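Local atomic coordinates of mucus binding proteinn (Lactobacillus reuteri, PDB entry 4MT5), a protein that probably binds mucin glycoproteins of the gut lining from the bacterial cell surface, this chain being one of its mucin-binding repeats, Mub repeat V. Residues D10-E15 / F70-T75; T109-K114 / F165-D170. One frame throughout, in Å; residues are numbered along the deposited sequence.

In the fold
Contact 1 (10-15 with 70-75) and contact 2 (109-114 with 165-170) lie on opposite sides of the chain's centre, their own centres 36 Å apart and their nearest atoms about 15 Å apart. Contact 1 belongs to the mucin binding domain, contact 2 to the Muc B2-like domain. They are joined through one sheet, in which strands 65-77 and 104-120 run side by side as antiparallel neighbours. Contact 1 is partly buried, at a turn on the surface, and is built from hydrogen bonds around a histidine and an aspartate. Contact 2 is buried and apolar, with no hydrogen bond between its segments.

Contact 1. Residues D10-E15 / F70-T75; sequences DDTTGE and FKHGMT
His-72 is gripped by the turn that follows strand 2-10, and this is the tight part of the contact. Asp-10 carries its CG anti to the backbone N (chi1 171°), which brings the carboxylate up to the edge of the imidazole. NE2 of His-72 donates to OD2 of Asp-10 over 3.0 Å; the bond is bent, 135° at the hydrogen, and reaches OD2 from above the carboxylate plane. The same OD2 also takes the hydroxyl of Thr-13, OG1 to OD2 2.7 Å, while OD1 accepts the N of Thr-12 in an Asx turn. The carboxylate thus braces the turn and holds the ring. Thr-12 closes over one ring face: its methyl CG2 sits 3.7 Å from the His-72 centroid in a CH-pi contact, and its OG1 receives the backbone N of His-72 at 3.0 Å, nearly straight. A leucine at Asp-10 would probably loosen both the turn and the ring, since every one of these carboxylate bonds would be lost.

The N of Asp-11 donates to the O of Phe-70 at 2.7 Å, one of the bonds that make the parallel bridge of Asp-10 with Phe-70, the last pair before the chains part. The outer side is looser: the exposed Lys-71 side chain leads away from the turn. Partly exposed Asp-11 is held by a hydrogen bond between OD1 and ND1 of His-69.

Strand 65-77 runs between strands 2-10 and 46-51 here, and Tyr-46 of the latter meets the His-72 ring steeply. ND1 of His-72 hydrogen-bonds Asp-120, so the ring joins Asp-10 to strand 104-120, which pairs antiparallel with strand 65-77.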
loop_
_atom_site.group_PDB
_atom_site.type_symbol
_atom_site.label_atom_id
_atom_site.label_comp_id
_atom_site.label_asym_id
_atom_site.label_seq_id
_atom_site.Cartn_x
_atom_site.Cartn_y
_atom_site.Cartn_z
ATOM N N ASP A 10 21.152 11.975 0.084
ATOM C CA ASP A 10 19.984 11.111 0.254
ATOM C C ASP A 10 20.372 9.822 0.988
ATOM O O ASP A 10 20.930 8.904 0.386
ATOM C CB ASP A 10 19.373 10.790 -1.122
ATOM C CG ASP A 10 18.301 9.719 -1.060
ATOM O OD1 ASP A 10 17.799 9.430 0.051
ATOM O OD2 ASP A 10 17.949 9.172 -2.134
ATOM N N ASP A 11 20.049 9.755 2.278
ATOM C CA ASP A 11 20.451 8.634 3.116
ATOM C C ASP A 11 19.795 7.351 2.660
ATOM O O ASP A 11 20.356 6.277 2.842
ATOM C CB ASP A 11 20.155 8.888 4.600
ATOM C CG ASP A 11 21.081 9.962 5.222
ATOM O OD1 ASP A 11 21.958 10.483 4.493
ATOM O OD2 ASP A 11 20.948 10.276 6.439
ATOM N N THR A 12 18.623 7.458 2.043
ATOM C CA THR A 12 17.887 6.265 1.597
ATOM C C THR A 12 18.663 5.454 0.546
ATOM O O THR A 12 18.968 4.272 0.755
ATOM C CB THR A 12 16.466 6.617 1.071
ATOM O OG1 THR A 12 15.631 7.047 2.153
ATOM C CG2 THR A 12 15.824 5.420 0.438
ATOM N N THR A 13 18.991 6.094 -0.574
ATOM C CA THR A 13 19.761 5.446 -1.635
ATOM C C THR A 13 21.274 5.474 -1.386
ATOM O O THR A 13 21.999 4.595 -1.852
ATOM C CB THR A 13 19.500 6.092 -3.001
ATOM O OG1 THR A 13 19.899 7.471 -2.971
ATOM C CG2 THR A 13 18.034 5.984 -3.382
ATOM N N GLY A 14 21.743 6.484 -0.659
ATOM C CA GLY A 14 23.165 6.645 -0.410
ATOM C C GLY A 14 23.840 7.644 -1.337
ATOM O O GLY A 14 24.972 8.063 -1.103
ATOM N N GLU A 15 23.133 8.035 -2.388
ATOM C CA GLU A 15 23.659 8.934 -3.402
ATOM C C GLU A 15 23.830 10.361 -2.914
ATOM O O GLU A 15 23.142 10.792 -1.998
ATOM C CB GLU A 15 22.691 8.966 -4.574
ATOM C CG GLU A 15 22.551 7.647 -5.301
ATOM C CD GLU A 15 23.607 7.457 -6.376
ATOM O OE1 GLU A 15 23.359 6.664 -7.307
ATOM O OE2 GLU A 15 24.680 8.105 -6.294
ATOM N N PHE A 70 19.280 13.870 4.057
ATOM C CA PHE A 70 17.849 13.712 3.865
ATOM C C PHE A 70 17.520 12.246 3.861
ATOM O O PHE A 70 18.416 11.426 3.679
ATOM C CB PHE A 70 17.425 14.254 2.515
ATOM C CG PHE A 70 17.599 15.730 2.369
ATOM C CD1 PHE A 70 16.524 16.585 2.541
ATOM C CD2 PHE A 70 18.824 16.266 2.035
ATOM C CE1 PHE A 70 16.674 17.939 2.383
ATOM C CE2 PHE A 70 18.973 17.619 1.881
ATOM C CZ PHE A 70 17.900 18.456 2.057
ATOM N N LYS A 71 16.242 11.921 4.062
ATOM C CA LYS A 71 15.716 10.574 3.786
ATOM C C LYS A 71 14.444 10.713 2.972
ATOM O O LYS A 71 13.867 11.800 2.897
ATOM C CB LYS A 71 15.424 9.794 5.065
ATOM C CG LYS A 71 14.406 10.468 5.973
ATOM C CD LYS A 71 14.079 9.608 7.183
ATOM C CE LYS A 71 13.538 10.452 8.343
ATOM N NZ LYS A 71 13.325 9.573 9.538
ATOM N N HIS A 72 14.012 9.623 2.352
ATOM C CA HIS A 72 12.776 9.642 1.574
ATOM C C HIS A 72 11.551 9.807 2.463
ATOM O O HIS A 72 11.450 9.204 3.531
ATOM C CB HIS A 72 12.631 8.365 0.751
ATOM C CG HIS A 72 13.522 8.315 -0.450
ATOM N ND1 HIS A 72 13.354 7.393 -1.464
ATOM C CD2 HIS A 72 14.584 9.075 -0.806
ATOM C CE1 HIS A 72 14.276 7.587 -2.389
ATOM N NE2 HIS A 72 15.037 8.600 -2.013
ATOM N N GLY A 73 10.618 10.634 2.011
ATOM C CA GLY A 73 9.355 10.785 2.699
ATOM C C GLY A 73 8.511 9.549 2.517
ATOM O O GLY A 73 8.528 8.917 1.464
ATOM N N MET A 74 7.771 9.184 3.553
ATOM C CA MET A 74 6.847 8.057 3.442
ATOM C C MET A 74 5.404 8.484 3.692
ATOM O O MET A 74 5.110 9.241 4.631
ATOM C CB MET A 74 7.241 6.924 4.395
ATOM C CG MET A 74 8.616 6.312 4.120
ATOM S SD MET A 74 8.797 5.506 2.508
ATOM C CE MET A 74 10.516 4.999 2.599
ATOM N N THR A 75 4.513 8.010 2.831
ATOM C CA THR A 75 3.091 8.253 2.994
ATOM C C THR A 75 2.365 6.951 3.264
ATOM O O THR A 75 2.412 6.024 2.457
ATOM C CB THR A 75 2.477 8.889 1.749
ATOM O OG1 THR A 75 2.898 10.255 1.648
ATOM C CG2 THR A 75 0.967 8.846 1.843
#

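Contact 2. Residues T109-K114 / F165-D170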
loop_
_atom_site.group_PDB
_atom_site.type_symbol
_atom_site.label_atom_id
_atom_site.label_comp_id
_atom_site.label_asym_id
_atom_site.label_seq_id
_atom_site.Cartn_x
_atom_site.Cartn_y
_atom_site.Cartn_z
ATOM N N THR A 109 -23.175 -14.490 -1.050
ATOM C CA THR A 109 -22.410 -13.993 0.091
ATOM C C THR A 109 -21.059 -13.426 -0.370
ATOM O O THR A 109 -20.354 -14.038 -1.170
ATOM C CB THR A 109 -22.226 -15.093 1.165
ATOM O OG1 THR A 109 -21.542 -16.212 0.593
ATOM C CG2 THR A 109 -23.584 -15.568 1.687
ATOM N N ALA A 110 -20.707 -12.245 0.123
ATOM C CA ALA A 110 -19.491 -11.585 -0.329
ATOM C C ALA A 110 -18.472 -11.425 0.796
ATOM O O ALA A 110 -18.839 -11.257 1.963
ATOM C CB ALA A 110 -19.829 -10.229 -0.924
ATOM N N VAL A 111 -17.190 -11.482 0.444
ATOM C CA VAL A 111 -16.135 -11.083 1.373
ATOM C C VAL A 111 -15.200 -10.094 0.688
ATOM O O VAL A 111 -14.760 -10.321 -0.433
ATOM C CB VAL A 111 -15.349 -12.286 1.956
ATOM C CG1 VAL A 111 -14.776 -13.137 0.857
ATOM C CG2 VAL A 111 -14.248 -11.807 2.885
ATOM N N THR A 112 -14.938 -8.975 1.359
ATOM C CA THR A 112 -14.022 -7.964 0.852
ATOM C C THR A 112 -12.759 -7.939 1.699
ATOM O O THR A 112 -12.825 -7.719 2.910
ATOM C CB THR A 112 -14.656 -6.554 0.862
ATOM O OG1 THR A 112 -15.734 -6.503 -0.076
ATOM C CG2 THR A 112 -13.635 -5.498 0.480
ATOM N N PHE A 113 -11.616 -8.178 1.059
ATOM C CA PHE A 113 -10.325 -8.079 1.717
ATOM C C PHE A 113 -9.782 -6.674 1.495
ATOM O O PHE A 113 -9.799 -6.185 0.371
ATOM C CB PHE A 113 -9.358 -9.105 1.138
ATOM C CG PHE A 113 -9.700 -10.518 1.483
ATOM C CD1 PHE A 113 -9.251 -11.084 2.663
ATOM C CD2 PHE A 113 -10.467 -11.289 0.626
ATOM C CE1 PHE A 113 -9.560 -12.389 2.987
ATOM C CE2 PHE A 113 -10.780 -12.598 0.943
ATOM C CZ PHE A 113 -10.325 -13.148 2.127
ATOM N N LYS A 114 -9.319 -6.022 2.559
ATOM C CA LYS A 114 -8.777 -4.668 2.464
ATOM C C LYS A 114 -7.419 -4.631 3.136
ATOM O O LYS A 114 -7.222 -5.296 4.152
ATOM C CB LYS A 114 -9.703 -3.668 3.157
ATOM C CG LYS A 114 -10.939 -3.293 2.366
ATOM C CD LYS A 114 -11.966 -2.594 3.239
ATOM C CE LYS A 114 -12.852 -1.671 2.414
ATOM N NZ LYS A 114 -14.050 -1.211 3.175
ATOM N N PHE A 165 -15.985 -23.397 1.898
ATOM C CA PHE A 165 -14.853 -23.143 1.032
ATOM C C PHE A 165 -14.040 -22.006 1.650
ATOM O O PHE A 165 -14.606 -21.012 2.130
ATOM C CB PHE A 165 -15.329 -22.789 -0.383
ATOM C CG PHE A 165 -15.570 -23.989 -1.266
ATOM C CD1 PHE A 165 -14.741 -25.109 -1.190
ATOM C CD2 PHE A 165 -16.625 -24.003 -2.172
ATOM C CE1 PHE A 165 -14.954 -26.218 -2.004
ATOM C CE2 PHE A 165 -16.851 -25.110 -2.992
ATOM C CZ PHE A 165 -16.012 -26.218 -2.907
ATOM N N THR A 166 -12.721 -22.171 1.674
ATOM C CA THR A 166 -11.844 -21.127 2.179
ATOM C C THR A 166 -11.323 -20.321 0.997
ATOM O O THR A 166 -10.998 -20.886 -0.048
ATOM C CB THR A 166 -10.657 -21.696 2.988
ATOM O OG1 THR A 166 -11.146 -22.415 4.127
ATOM C CG2 THR A 166 -9.758 -20.566 3.479
ATOM N N VAL A 167 -11.256 -18.999 1.157
ATOM C CA VAL A 167 -10.775 -18.135 0.089
ATOM C C VAL A 167 -9.724 -17.132 0.587
ATOM O O VAL A 167 -9.774 -16.679 1.730
ATOM C CB VAL A 167 -11.946 -17.396 -0.592
ATOM C CG1 VAL A 167 -12.824 -18.379 -1.338
ATOM C CG2 VAL A 167 -12.761 -16.639 0.433
ATOM N N THR A 168 -8.764 -16.807 -0.278
ATOM C CA THR A 168 -7.765 -15.782 0.003
ATOM C C THR A 168 -8.093 -14.571 -0.868
ATOM O O THR A 168 -8.999 -14.644 -1.699
ATOM C CB THR A 168 -6.351 -16.279 -0.339
ATOM O OG1 THR A 168 -6.226 -16.408 -1.762
ATOM C CG2 THR A 168 -6.058 -17.602 0.347
ATOM N N PRO A 169 -7.372 -13.448 -0.684
ATOM C CA PRO A 169 -7.626 -12.299 -1.570
ATOM C C PRO A 169 -7.456 -12.624 -3.063
ATOM O O PRO A 169 -8.049 -11.982 -3.939
ATOM C CB PRO A 169 -6.560 -11.293 -1.135
ATOM C CG PRO A 169 -6.305 -11.623 0.285
ATOM C CD PRO A 169 -6.472 -13.094 0.432
ATOM N N ASP A 170 -6.647 -13.636 -3.339
ATOM C CA ASP A 170 -6.285 -13.963 -4.706
ATOM C C ASP A 170 -7.376 -14.784 -5.403
ATOM O O ASP A 170 -7.547 -14.694 -6.623
ATOM C CB ASP A 170 -4.934 -14.695 -4.714
ATOM C CG ASP A 170 -3.845 -13.926 -3.947
ATOM O OD1 ASP A 170 -3.696 -12.694 -4.174
ATOM O OD2 ASP A 170 -3.149 -14.551 -3.106
#
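Phe-113 has CG anti to its carbonyl carbon (chi1 -69°), and chi2 of -86° turns the ring so that one broad face is offered to Pro-169. Val-111 and Val-167 each place one methyl, CG1 in the former and CG2 in the latter, in the crowded position between backbone N and carbonyl carbon, and these two methyls meet at 4.1 Å as the side chains slide past each other in opposite directions.

The side chains of Phe-113 and Pro-169 cross at about a right angle, with the proline over one face of the phenyl ring. Its CD stands 4.0 Å from the Phe-113 centroid, 8° off the normal, a CH-pi contact, while its CG approaches CG of Phe-113 to 3.8 Å. On the opposite face, Val-111 CG2 rests 4.0 Å above the plane of the Phe-113 ring, offset toward the rim, so the ring is sandwiched between its own strand and the proline.

This is core packing in the Muc B2-like domain, part of a repeat with a ubiquitin-like beta-grasp fold: strand 104-120 belongs to the large mixed sheet, strand 161-167 to a two-stranded antiparallel sheet with 142-148, and Val-111, Phe-113, Val-167 and Pro-169 pack between them. Beyond Val-167 the chain leaves its strand in an ST turn, the N of Asp-170 donating to OG1 of Thr-168 at 3.2 Å. Trp-132 touches both Phe-113 and Pro-169, and Phe-144 on strand 142-148 packs against both valines.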